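Local coordinates for outer membrane protein Omp121 (Bacteroides thetaiotaomicron, PDB 5FQ8) that probably imports a nutrient across the outer membrane as a calcium-binding, TonB-dependent beta-barrel receptor with an internal plug domain, at residues G146-A151 and R588-K593; Y539-A544 and G563-F568; L423-T428 and S438-E443; N373-E378 and G416-Y421. All blocks are in the same frame, centred on the assembly; numbering follows the deposited sequence.

Contact 1 (G146-A151 and R588-K593); sequences GAAATA and RASWGK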
loop_
_atom_site.group_PDB
_atom_site.type_symbol
_atom_site.label_atom_id
_atom_site.label_comp_id
_atom_site.label_asym_id
_atom_site.label_seq_id
_atom_site.Cartn_x
_atom_site.Cartn_y
_atom_site.Cartn_z
ATOM N N GLY B 146 18.113 -40.613 -10.624
ATOM C CA GLY B 146 19.143 -40.306 -11.577
ATOM C C GLY B 146 18.664 -39.367 -12.646
ATOM O O GLY B 146 17.476 -39.246 -12.909
ATOM N N ALA B 147 19.615 -38.688 -13.267
ATOM C CA ALA B 147 19.307 -37.620 -14.200
ATOM C C ALA B 147 19.900 -37.892 -15.570
ATOM O O ALA B 147 20.326 -36.968 -16.253
ATOM C CB ALA B 147 19.805 -36.286 -13.656
ATOM N N ALA B 148 19.928 -39.159 -15.987
ATOM C CA ALA B 148 20.491 -39.529 -17.272
ATOM C C ALA B 148 19.459 -39.937 -18.307
ATOM O O ALA B 148 19.800 -40.044 -19.485
ATOM C CB ALA B 148 21.481 -40.683 -17.111
ATOM N N ALA B 149 18.223 -40.167 -17.915
ATOM C CA ALA B 149 17.182 -40.480 -18.862
ATOM C C ALA B 149 15.946 -39.690 -18.448
ATOM O O ALA B 149 14.995 -40.232 -17.905
ATOM C CB ALA B 149 16.900 -41.976 -18.915
ATOM N N THR B 150 15.971 -38.384 -18.702
ATOM C CA THR B 150 14.910 -37.488 -18.273
ATOM C C THR B 150 14.115 -36.929 -19.436
ATOM O O THR B 150 13.472 -35.890 -19.291
ATOM C CB THR B 150 15.489 -36.340 -17.454
ATOM O OG1 THR B 150 16.571 -35.754 -18.177
ATOM C CG2 THR B 150 15.996 -36.846 -16.135
ATOM N N ALA B 151 14.142 -37.596 -20.588
ATOM C CA ALA B 151 13.438 -37.087 -21.759
ATOM C C ALA B 151 11.940 -36.976 -21.538
ATOM O O ALA B 151 11.270 -36.224 -22.251
ATOM C CB ALA B 151 13.704 -37.981 -22.960
ATOM N N ARG B 588 22.966 -52.748 -13.315
ATOM C CA ARG B 588 22.427 -51.498 -13.844
ATOM C C ARG B 588 23.538 -50.564 -14.296
ATOM O O ARG B 588 24.605 -50.515 -13.687
ATOM C CB ARG B 588 21.601 -50.757 -12.790
ATOM C CG ARG B 588 20.135 -50.945 -12.893
ATOM C CD ARG B 588 19.420 -49.953 -12.021
ATOM N NE ARG B 588 19.258 -50.392 -10.641
ATOM C CZ ARG B 588 20.011 -49.976 -9.639
ATOM N NH1 ARG B 588 20.977 -49.114 -9.880
ATOM N NH2 ARG B 588 19.797 -50.415 -8.409
ATOM N N ALA B 589 23.256 -49.772 -15.330
ATOM C CA ALA B 589 24.204 -48.751 -15.760
ATOM C C ALA B 589 23.488 -47.679 -16.569
ATOM O O ALA B 589 22.532 -47.967 -17.288
ATOM C CB ALA B 589 25.343 -49.358 -16.576
ATOM N N SER B 590 23.974 -46.441 -16.451
ATOM C CA SER B 590 23.386 -45.308 -17.151
ATOM C C SER B 590 24.432 -44.245 -17.434
ATOM O O SER B 590 25.323 -43.999 -16.623
ATOM C CB SER B 590 22.271 -44.676 -16.344
ATOM O OG SER B 590 22.823 -43.993 -15.244
ATOM N N TRP B 591 24.297 -43.609 -18.593
ATOM C CA TRP B 591 25.010 -42.392 -18.947
ATOM C C TRP B 591 24.055 -41.525 -19.741
ATOM O O TRP B 591 23.406 -42.022 -20.658
ATOM C CB TRP B 591 26.255 -42.678 -19.788
ATOM C CG TRP B 591 27.006 -41.444 -20.220
ATOM C CD1 TRP B 591 28.140 -40.953 -19.663
ATOM C CD2 TRP B 591 26.670 -40.550 -21.301
ATOM N NE1 TRP B 591 28.540 -39.814 -20.316
ATOM C CE2 TRP B 591 27.653 -39.543 -21.325
ATOM C CE3 TRP B 591 25.637 -40.502 -22.248
ATOM C CZ2 TRP B 591 27.634 -38.497 -22.259
ATOM C CZ3 TRP B 591 25.621 -39.459 -23.174
ATOM C CH2 TRP B 591 26.612 -38.476 -23.171
ATOM N N GLY B 592 23.991 -40.242 -19.425
ATOM C CA GLY B 592 23.128 -39.361 -20.192
ATOM C C GLY B 592 23.206 -37.939 -19.687
ATOM O O GLY B 592 23.907 -37.633 -18.720
ATOM N N LYS B 593 22.458 -37.071 -20.359
ATOM C CA LYS B 593 22.465 -35.646 -20.072
ATOM C C LYS B 593 21.047 -35.121 -19.914
ATOM O O LYS B 593 20.108 -35.626 -20.528
ATOM C CB LYS B 593 23.185 -34.865 -21.172
ATOM C CG LYS B 593 24.680 -35.108 -21.218
ATOM C CD LYS B 593 25.195 -35.179 -22.638
ATOM C CE LYS B 593 25.371 -33.803 -23.229
ATOM N NZ LYS B 593 26.792 -33.386 -23.186
#
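The irregular loop Gly146-Ala151 crosses over strand Arg588-Lys593 and comes closest where the CA atoms of Ala148 and Gly592 are 3.9 Å apart, without pairing with it as a further strand. This is a point of plug-on-barrel packing in a TonB-dependent receptor: the loop belongs to the plug domain and follows strand 138-144, whereas the strand is a stave of the barrel wall. Ala148 makes the largest contribution. Its CB lies against the backbone of the strand, 3.4 Å from the N of Gly592, and is flanked by Ser590, whose OG sits 4.0 Å from the same methyl. The CB of Ser590 points at the loop, and a first torsion of 72° sets OG between the backbone N and carbonyl carbon. Trp591 and Lys593 send their side chains off the other side, so the loop touches small residues and bare main chain.

Around this patch the loop is tied to the wall by polar groups. Ala147 N bonds to the carboxylate of Glu647 on strand 643-656, and Ala147 O accepts a hydrogen bond from Thr594 OG1, just past the segment. Farther along the strand, Arg588 turns its guanidinium to Asp664 in a salt bridge. Gly592 is the place where the two backbones can come this near, since a CB on it would fall upon the carbonyl oxygen of Ala148. In its absence the CA of Gly592 directs a C-H at Ala148 O, 3.5 Å away and with an angle of 162° at the hydrogen.

Contact 2 (Y539-A544 and G563-F568); sequences YLTVTA and GITGSF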
loop_
_atom_site.group_PDB
_atom_site.type_symbol
_atom_site.label_atom_id
_atom_site.label_comp_id
_atom_site.label_asym_id
_atom_site.label_seq_id
_atom_site.Cartn_x
_atom_site.Cartn_y
_atom_site.Cartn_z
ATOM N N TYR B 539 17.539 -55.413 -20.925
ATOM C CA TYR B 539 16.694 -54.264 -21.177
ATOM C C TYR B 539 17.580 -53.087 -21.544
ATOM O O TYR B 539 18.603 -52.856 -20.899
ATOM C CB TYR B 539 15.856 -53.945 -19.957
ATOM C CG TYR B 539 14.772 -54.947 -19.664
ATOM C CD1 TYR B 539 13.630 -55.009 -20.449
ATOM C CD2 TYR B 539 14.868 -55.798 -18.577
ATOM C CE1 TYR B 539 12.624 -55.899 -20.166
ATOM C CE2 TYR B 539 13.870 -56.691 -18.285
ATOM C CZ TYR B 539 12.752 -56.742 -19.081
ATOM O OH TYR B 539 11.755 -57.643 -18.788
ATOM N N LEU B 540 17.193 -52.357 -22.578
ATOM C CA LEU B 540 17.960 -51.219 -23.053
ATOM C C LEU B 540 17.020 -50.058 -23.337
ATOM O O LEU B 540 15.881 -50.254 -23.765
ATOM C CB LEU B 540 18.746 -51.573 -24.307
ATOM C CG LEU B 540 19.703 -50.525 -24.857
ATOM C CD1 LEU B 540 20.983 -50.529 -24.065
ATOM C CD2 LEU B 540 19.977 -50.795 -26.314
ATOM N N THR B 541 17.506 -48.844 -23.098
ATOM C CA THR B 541 16.687 -47.659 -23.301
ATOM C C THR B 541 17.528 -46.508 -23.827
ATOM O O THR B 541 18.608 -46.235 -23.304
ATOM C CB THR B 541 16.006 -47.260 -21.998
ATOM O OG1 THR B 541 15.524 -48.436 -21.346
ATOM C CG2 THR B 541 14.854 -46.349 -22.282
ATOM N N VAL B 542 17.021 -45.822 -24.844
ATOM C CA VAL B 542 17.697 -44.668 -25.427
ATOM C C VAL B 542 16.737 -43.489 -25.426
ATOM O O VAL B 542 15.668 -43.558 -26.043
ATOM C CB VAL B 542 18.185 -44.968 -26.850
ATOM C CG1 VAL B 542 18.570 -43.691 -27.547
ATOM C CG2 VAL B 542 19.355 -45.886 -26.785
ATOM N N THR B 543 17.116 -42.405 -24.748
ATOM C CA THR B 543 16.279 -41.221 -24.622
ATOM C C THR B 543 16.917 -40.033 -25.321
ATOM O O THR B 543 18.136 -39.880 -25.327
ATOM C CB THR B 543 16.046 -40.848 -23.171
ATOM O OG1 THR B 543 17.304 -40.662 -22.528
ATOM C CG2 THR B 543 15.271 -41.915 -22.460
ATOM N N ALA B 544 16.074 -39.175 -25.885
ATOM C CA ALA B 544 16.524 -37.972 -26.572
ATOM C C ALA B 544 15.440 -36.912 -26.486
ATOM O O ALA B 544 14.259 -37.213 -26.672
ATOM C CB ALA B 544 16.855 -38.249 -28.037
ATOM N N GLY B 563 20.473 -39.686 -23.746
ATOM C CA GLY B 563 20.782 -40.595 -22.658
ATOM C C GLY B 563 20.697 -42.039 -23.095
ATOM O O GLY B 563 20.114 -42.364 -24.130
ATOM N N ILE B 564 21.286 -42.909 -22.287
ATOM C CA ILE B 564 21.246 -44.342 -22.536
ATOM C C ILE B 564 21.302 -45.055 -21.196
ATOM O O ILE B 564 22.060 -44.665 -20.308
ATOM C CB ILE B 564 22.393 -44.769 -23.474
ATOM C CG1 ILE B 564 22.266 -46.239 -23.841
ATOM C CG2 ILE B 564 23.738 -44.486 -22.848
ATOM C CD1 ILE B 564 23.299 -46.722 -24.834
ATOM N N THR B 565 20.456 -46.067 -21.028
ATOM C CA THR B 565 20.451 -46.876 -19.822
ATOM C C THR B 565 20.357 -48.348 -20.192
ATOM O O THR B 565 19.804 -48.715 -21.229
ATOM C CB THR B 565 19.296 -46.535 -18.882
ATOM O OG1 THR B 565 18.058 -46.860 -19.511
ATOM C CG2 THR B 565 19.300 -45.086 -18.538
ATOM N N GLY B 566 20.894 -49.185 -19.319
ATOM C CA GLY B 566 20.879 -50.617 -19.538
ATOM C C GLY B 566 20.662 -51.361 -18.242
ATOM O O GLY B 566 21.025 -50.897 -17.161
ATOM N N SER B 567 20.054 -52.536 -18.370
ATOM C CA SER B 567 19.756 -53.391 -17.235
ATOM C C SER B 567 19.920 -54.829 -17.678
ATOM O O SER B 567 19.404 -55.224 -18.724
ATOM C CB SER B 567 18.344 -53.158 -16.717
ATOM O OG SER B 567 18.036 -54.069 -15.687
ATOM N N PHE B 568 20.641 -55.602 -16.881
ATOM C CA PHE B 568 20.951 -56.991 -17.189
ATOM C C PHE B 568 20.562 -57.826 -15.981
ATOM O O PHE B 568 21.194 -57.730 -14.928
ATOM C CB PHE B 568 22.429 -57.126 -17.530
ATOM C CG PHE B 568 22.899 -58.528 -17.708
ATOM C CD1 PHE B 568 22.378 -59.332 -18.695
ATOM C CD2 PHE B 568 23.914 -59.023 -16.915
ATOM C CE1 PHE B 568 22.842 -60.610 -18.862
ATOM C CE2 PHE B 568 24.379 -60.295 -17.073
ATOM C CZ PHE B 568 23.847 -61.093 -18.048
#
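Neighbouring strands of a beta hairpin in the barrel wall meet here: Tyr539-Ala544 on strand 538-549 runs antiparallel to Gly563-Phe568 on strand 558-569, their axes 4.7 Å apart and 166° between directions. Three hydrogen-bonded pairs, Tyr539 with Ser567, Thr541 with Thr565 and Thr543 with Gly563, each close with two backbone bonds. The straightest is Tyr539 N to Ser567 O, 2.9 Å long and 178° at the hydrogen. Between Thr543 and Gly563 the register holds, but both donors stand above the plane of the carbonyl they meet, the N of Thr543 by 47°.

The face bearing the threonines is polar. Thr541 and Thr565 lie side by side, and OG1 of Thr565, in the crowded position between its own N and carbonyl carbon, faces CB of Thr541 at 3.2 Å. Next to them, OG1 of Thr543 bends over the main chain of its partner, 3.5 Å from the CA of Gly563, a place where a CB would collide with it. Ser567 OG is taken by Lys586 on the following strand. On the reverse face Val542 and Ile564 run alongside one another, CG2 to CG1 4.2 Å, and Leu540 CD1 comes down near Thr565 O at 3.6 Å. These aliphatic groups are on the surface and probably face lipid, whereas Thr543 touches the plug at Ala149 and Ala151. Such a two-faced antiparallel hairpin is typical of the transmembrane beta-barrel.

Contact 3 (L423-T428 and S438-E443); sequences LYYEGT and SPFSGE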
loop_
_atom_site.group_PDB
_atom_site.type_symbol
_atom_site.label_atom_id
_atom_site.label_comp_id
_atom_site.label_asym_id
_atom_site.label_seq_id
_atom_site.Cartn_x
_atom_site.Cartn_y
_atom_site.Cartn_z
ATOM N N LEU B 423 0.529 3.815 21.688
ATOM C CA LEU B 423 -0.188 3.224 22.802
ATOM C C LEU B 423 0.577 3.314 24.106
ATOM O O LEU B 423 -0.023 3.516 25.164
ATOM C CB LEU B 423 -0.482 1.769 22.509
ATOM C CG LEU B 423 -1.461 1.466 21.407
ATOM C CD1 LEU B 423 -1.404 -0.009 21.147
ATOM C CD2 LEU B 423 -2.806 1.862 21.905
ATOM N N TYR B 424 1.885 3.140 24.073
ATOM C CA TYR B 424 2.580 2.859 25.310
ATOM C C TYR B 424 3.779 3.746 25.582
ATOM O O TYR B 424 4.356 3.633 26.666
ATOM C CB TYR B 424 3.010 1.374 25.348
ATOM C CG TYR B 424 1.869 0.399 25.097
ATOM C CD1 TYR B 424 0.800 0.302 25.973
ATOM C CD2 TYR B 424 1.858 -0.413 23.979
ATOM C CE1 TYR B 424 -0.239 -0.577 25.739
ATOM C CE2 TYR B 424 0.825 -1.278 23.740
ATOM C CZ TYR B 424 -0.221 -1.363 24.617
ATOM O OH TYR B 424 -1.251 -2.249 24.362
ATOM N N TYR B 425 4.146 4.651 24.676
ATOM C CA TYR B 425 5.403 5.371 24.854
ATOM C C TYR B 425 5.302 6.461 25.910
ATOM O O TYR B 425 6.135 6.532 26.817
ATOM C CB TYR B 425 5.873 5.970 23.538
ATOM C CG TYR B 425 7.167 6.697 23.727
ATOM C CD1 TYR B 425 8.345 5.994 23.935
ATOM C CD2 TYR B 425 7.216 8.087 23.726
ATOM C CE1 TYR B 425 9.533 6.644 24.120
ATOM C CE2 TYR B 425 8.402 8.744 23.905
ATOM C CZ TYR B 425 9.558 8.018 24.107
ATOM O OH TYR B 425 10.748 8.664 24.293
ATOM N N GLU B 426 4.312 7.333 25.795
ATOM C CA GLU B 426 4.222 8.477 26.692
ATOM C C GLU B 426 3.891 8.040 28.109
ATOM O O GLU B 426 2.873 7.392 28.343
ATOM C CB GLU B 426 3.161 9.437 26.194
ATOM C CG GLU B 426 2.892 10.585 27.128
ATOM C CD GLU B 426 1.589 11.273 26.836
ATOM O OE1 GLU B 426 1.213 11.356 25.653
ATOM O OE2 GLU B 426 0.932 11.715 27.798
ATOM N N GLY B 427 4.754 8.387 29.053
ATOM C CA GLY B 427 4.411 8.273 30.451
ATOM C C GLY B 427 4.814 6.992 31.133
ATOM O O GLY B 427 4.595 6.860 32.337
ATOM N N THR B 428 5.392 6.059 30.418
ATOM C CA THR B 428 5.773 4.783 30.982
ATOM C C THR B 428 7.285 4.642 30.997
ATOM O O THR B 428 7.988 5.336 30.260
ATOM C CB THR B 428 5.174 3.647 30.163
ATOM O OG1 THR B 428 5.719 3.702 28.843
ATOM C CG2 THR B 428 3.686 3.784 30.102
ATOM N N SER B 438 13.890 3.063 23.500
ATOM C CA SER B 438 12.687 2.344 23.886
ATOM C C SER B 438 12.286 1.375 22.795
ATOM O O SER B 438 12.385 1.704 21.617
ATOM C CB SER B 438 11.530 3.291 24.133
ATOM O OG SER B 438 10.330 2.543 24.228
ATOM N N PRO B 439 11.816 0.183 23.162
ATOM C CA PRO B 439 11.390 -0.778 22.148
ATOM C C PRO B 439 10.238 -0.291 21.318
ATOM O O PRO B 439 9.912 -0.937 20.321
ATOM C CB PRO B 439 11.001 -2.004 22.980
ATOM C CG PRO B 439 10.772 -1.503 24.334
ATOM C CD PRO B 439 11.755 -0.403 24.500
ATOM N N PHE B 440 9.630 0.836 21.670
ATOM C CA PHE B 440 8.509 1.390 20.927
ATOM C C PHE B 440 8.924 2.408 19.870
ATOM O O PHE B 440 8.050 3.058 19.298
ATOM C CB PHE B 440 7.511 2.052 21.876
ATOM C CG PHE B 440 7.153 1.219 23.058
ATOM C CD1 PHE B 440 7.019 -0.143 22.951
ATOM C CD2 PHE B 440 6.946 1.812 24.285
ATOM C CE1 PHE B 440 6.700 -0.894 24.031
ATOM C CE2 PHE B 440 6.617 1.065 25.370
ATOM C CZ PHE B 440 6.496 -0.293 25.248
ATOM N N SER B 441 10.214 2.580 19.600
ATOM C CA SER B 441 10.626 3.526 18.574
ATOM C C SER B 441 11.389 2.881 17.440
ATOM O O SER B 441 12.356 2.170 17.670
ATOM C CB SER B 441 11.485 4.618 19.185
ATOM O OG SER B 441 11.931 4.223 20.464
ATOM N N GLY B 442 10.970 3.131 16.205
ATOM C CA GLY B 442 9.759 3.863 15.921
ATOM C C GLY B 442 8.748 2.838 15.481
ATOM O O GLY B 442 8.528 2.609 14.304
ATOM N N GLU B 443 8.166 2.169 16.455
ATOM C CA GLU B 443 7.196 1.122 16.179
ATOM C C GLU B 443 5.843 1.805 16.117
ATOM O O GLU B 443 5.140 1.950 17.113
ATOM C CB GLU B 443 7.267 0.034 17.243
ATOM C CG GLU B 443 8.515 -0.809 17.189
ATOM C CD GLU B 443 8.551 -1.734 16.005
ATOM O OE1 GLU B 443 7.470 -2.122 15.544
ATOM O OE2 GLU B 443 9.652 -2.061 15.525
#
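Phe440 lays one side of its ring, atoms CD2 and CE2, obliquely against Tyr424 and Tyr425, with CE2 3.6 Å from the CB of Tyr424 and CD2 3.9 Å from the CA of Tyr425. Two beta turns are brought together in this way within the long connection between barrel strands 398-417 and 446-469: a type II turn from Tyr425 to Thr428 and a type I turn from Ser438 to Ser441. CG of Phe440 is anti to its own carbonyl carbon, and Pro439 CG lies over one face of the ring, toward its rim.

Tyr425 has its CG anti to the backbone N, and this swings its ring alongside the second turn, where CB of Ser438 meets the ring edge in plane, 3.9 Å from CE1. The ring also stacks on that of Tyr421, and the hydroxyl of Tyr424 bonds to that of Tyr370.

Ser438 anchors its turn through both its hydroxyl and its carbonyl oxygen. Its OG accepts from the N of Phe440, 3.2 Å away, in an ST turn, and is bonded as well to Asn430 O and Gly431 N, while its carbonyl O takes both the N and the OG of Ser441, at 3.1 and 2.8 Å. An alanine here would remove the OG and would probably loosen both the ST turn and its tie to the Asn430-Gly431 backbone. The first turn is braced from outside: OG1 of its last residue, Thr428, donates to the O of Tyr424, the residue before the turn, at 2.6 Å, nearly along the C=O axis.

Contact 4 (N373-E378 and G416-Y421); sequences NNYLNE and GKPNLY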
loop_
_atom_site.group_PDB
_atom_site.type_symbol
_atom_site.label_atom_id
_atom_site.label_comp_id
_atom_site.label_asym_id
_atom_site.label_seq_id
_atom_site.Cartn_x
_atom_site.Cartn_y
_atom_site.Cartn_z
ATOM N N ASN B 373 -0.669 -12.306 21.077
ATOM C CA ASN B 373 -2.051 -11.870 21.125
ATOM C C ASN B 373 -2.347 -10.636 20.282
ATOM O O ASN B 373 -3.520 -10.337 20.072
ATOM C CB ASN B 373 -2.438 -11.585 22.568
ATOM C CG ASN B 373 -3.028 -12.781 23.243
ATOM O OD1 ASN B 373 -3.859 -13.474 22.674
ATOM N ND2 ASN B 373 -2.598 -13.041 24.466
ATOM N N ASN B 374 -1.333 -9.911 19.798
ATOM C CA ASN B 374 -1.568 -8.632 19.157
ATOM C C ASN B 374 -0.898 -8.444 17.815
ATOM O O ASN B 374 -1.095 -7.396 17.202
ATOM C CB ASN B 374 -1.121 -7.496 20.077
ATOM C CG ASN B 374 -1.997 -7.367 21.281
ATOM O OD1 ASN B 374 -3.063 -6.760 21.222
ATOM N ND2 ASN B 374 -1.569 -7.945 22.384
ATOM N N TYR B 375 -0.118 -9.393 17.341
ATOM C CA TYR B 375 0.492 -9.288 16.030
ATOM C C TYR B 375 -0.233 -10.213 15.081
ATOM O O TYR B 375 -1.033 -11.050 15.491
ATOM C CB TYR B 375 1.979 -9.625 16.095
ATOM C CG TYR B 375 2.831 -8.511 16.632
ATOM C CD1 TYR B 375 2.600 -7.977 17.882
ATOM C CD2 TYR B 375 3.870 -7.988 15.885
ATOM C CE1 TYR B 375 3.366 -6.969 18.364
ATOM C CE2 TYR B 375 4.652 -6.997 16.373
ATOM C CZ TYR B 375 4.390 -6.488 17.608
ATOM O OH TYR B 375 5.162 -5.479 18.098
ATOM N N LEU B 376 0.039 -10.042 13.801
ATOM C CA LEU B 376 -0.704 -10.763 12.785
ATOM C C LEU B 376 0.222 -11.161 11.658
ATOM O O LEU B 376 1.022 -10.348 11.195
ATOM C CB LEU B 376 -1.844 -9.919 12.241
ATOM C CG LEU B 376 -2.657 -10.573 11.141
ATOM C CD1 LEU B 376 -3.808 -11.243 11.795
ATOM C CD2 LEU B 376 -3.132 -9.549 10.160
ATOM N N ASN B 377 0.116 -12.408 11.227
ATOM C CA ASN B 377 0.834 -12.891 10.055
ATOM C C ASN B 377 0.073 -14.101 9.513
ATOM O O ASN B 377 0.436 -15.253 9.732
ATOM C CB ASN B 377 2.282 -13.241 10.372
ATOM C CG ASN B 377 3.045 -13.638 9.156
ATOM O OD1 ASN B 377 2.545 -13.552 8.042
ATOM N ND2 ASN B 377 4.265 -14.075 9.351
ATOM N N GLU B 378 -0.975 -13.827 8.754
ATOM C CA GLU B 378 -1.896 -14.848 8.288
ATOM C C GLU B 378 -1.692 -15.097 6.803
ATOM O O GLU B 378 -1.201 -14.238 6.081
ATOM C CB GLU B 378 -3.331 -14.415 8.567
ATOM C CG GLU B 378 -4.378 -15.473 8.340
ATOM C CD GLU B 378 -5.762 -14.969 8.605
ATOM O OE1 GLU B 378 -6.049 -14.606 9.759
ATOM O OE2 GLU B 378 -6.556 -14.925 7.649
ATOM N N GLY B 416 0.413 -7.668 10.203
ATOM C CA GLY B 416 0.237 -6.397 10.878
ATOM C C GLY B 416 0.828 -6.401 12.266
ATOM O O GLY B 416 0.934 -7.445 12.909
ATOM N N LYS B 417 1.197 -5.218 12.737
ATOM C CA LYS B 417 1.718 -5.011 14.075
ATOM C C LYS B 417 1.261 -3.654 14.584
ATOM O O LYS B 417 1.125 -2.713 13.796
ATOM C CB LYS B 417 3.245 -5.094 14.096
ATOM C CG LYS B 417 3.984 -4.141 13.205
ATOM C CD LYS B 417 5.397 -4.631 13.029
ATOM C CE LYS B 417 6.322 -3.557 12.520
ATOM N NZ LYS B 417 6.531 -2.487 13.537
ATOM N N PRO B 418 1.041 -3.515 15.889
ATOM C CA PRO B 418 0.395 -2.310 16.407
ATOM C C PRO B 418 1.316 -1.108 16.408
ATOM O O PRO B 418 2.537 -1.205 16.294
ATOM C CB PRO B 418 0.023 -2.691 17.842
ATOM C CG PRO B 418 0.270 -4.128 17.967
ATOM C CD PRO B 418 1.305 -4.476 16.962
ATOM N N ASN B 419 0.689 0.052 16.552
ATOM C CA ASN B 419 1.386 1.301 16.812
ATOM C C ASN B 419 1.761 1.289 18.279
ATOM O O ASN B 419 1.095 1.884 19.127
ATOM C CB ASN B 419 0.504 2.490 16.477
ATOM C CG ASN B 419 1.262 3.778 16.456
ATOM O OD1 ASN B 419 2.014 4.083 17.363
ATOM N ND2 ASN B 419 1.087 4.533 15.399
ATOM N N LEU B 420 2.849 0.581 18.573
ATOM C CA LEU B 420 3.317 0.482 19.946
ATOM C C LEU B 420 3.685 1.848 20.513
ATOM O O LEU B 420 3.477 2.107 21.706
ATOM C CB LEU B 420 4.504 -0.468 20.011
ATOM C CG LEU B 420 4.256 -1.913 19.590
ATOM C CD1 LEU B 420 5.561 -2.614 19.488
ATOM C CD2 LEU B 420 3.374 -2.621 20.586
ATOM N N TYR B 421 4.209 2.743 19.671
ATOM C CA TYR B 421 4.580 4.069 20.149
ATOM C C TYR B 421 3.362 4.836 20.641
ATOM O O TYR B 421 3.366 5.380 21.749
ATOM C CB TYR B 421 5.296 4.852 19.052
ATOM C CG TYR B 421 5.855 6.174 19.521
ATOM C CD1 TYR B 421 7.102 6.246 20.098
ATOM C CD2 TYR B 421 5.130 7.341 19.402
ATOM C CE1 TYR B 421 7.621 7.427 20.530
ATOM C CE2 TYR B 421 5.641 8.536 19.842
ATOM C CZ TYR B 421 6.892 8.569 20.407
ATOM O OH TYR B 421 7.432 9.753 20.844
#
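The ring of Tyr375 is the centre of the contact, with three residues of Gly416-Tyr421 disposed around it. Pro418 supplies a CH-pi contact, its CD over one face, 3.8 Å from the ring centroid and 22° off the normal. On the same face lies the CA of Lys417, whose CB is 3.3 Å from CE2 of the tyrosine. At the edge, near the ring plane, CD1 of Leu420 approaches the phenolic OH of Tyr375 to 3.2 Å, its side chain crossing the tyrosine at about a right angle. An alanine in place of Tyr375 would remove the ring and with it the CH-pi contact, and would probably loosen the packing of Pro418 and Leu420 against the 373-378 segment.

Next come the groups that set these partners in place. Leu376 and Gly416 form an antiparallel hydrogen-bonded pair: Leu376 N donates to Gly416 O in the carbonyl plane at 2.9 Å, whereas Gly416 N reaches Leu376 O from 40° above its plane. Pro418 CG also rests near Asn374 O, 3.6 Å away. Farther out, Asn374 ND2 bonds to Tyr370 O within helix 368-374, and Asn419 occupies the N-cap of helix 420-424, its OD1 holding the N of Ala422. Two helices therefore flank the strand ends, one leading into strand 376-394 and one following strand 398-417. This is the base of a barrel hairpin, the end remote from its turn, where paired transmembrane strands give way to loops and short helices.

The four contacts fall into two groups on opposite sides of the chain's centre. Contacts 1 and 2 are adjacent in the wall, joined by backbone bonds such as Trp591 O to Ile564 N, and the plug loop of contact 1 also packs on Thr543 of contact 2. Contact 1 is buried and made of small residues against main chain; contact 2 is partly buried, with regular strand pairing and an apolar surface side. Contacts 3 and 4, both partly buried, share helix 420-424 and are bridged by the salt bridge of Glu443 OE1 with Lys417 NZ. Both rely on aromatic rings, but contact 4 adds one strand pair where contact 3 joins two turns, its hydrogen bonds lying within each segment and not between them.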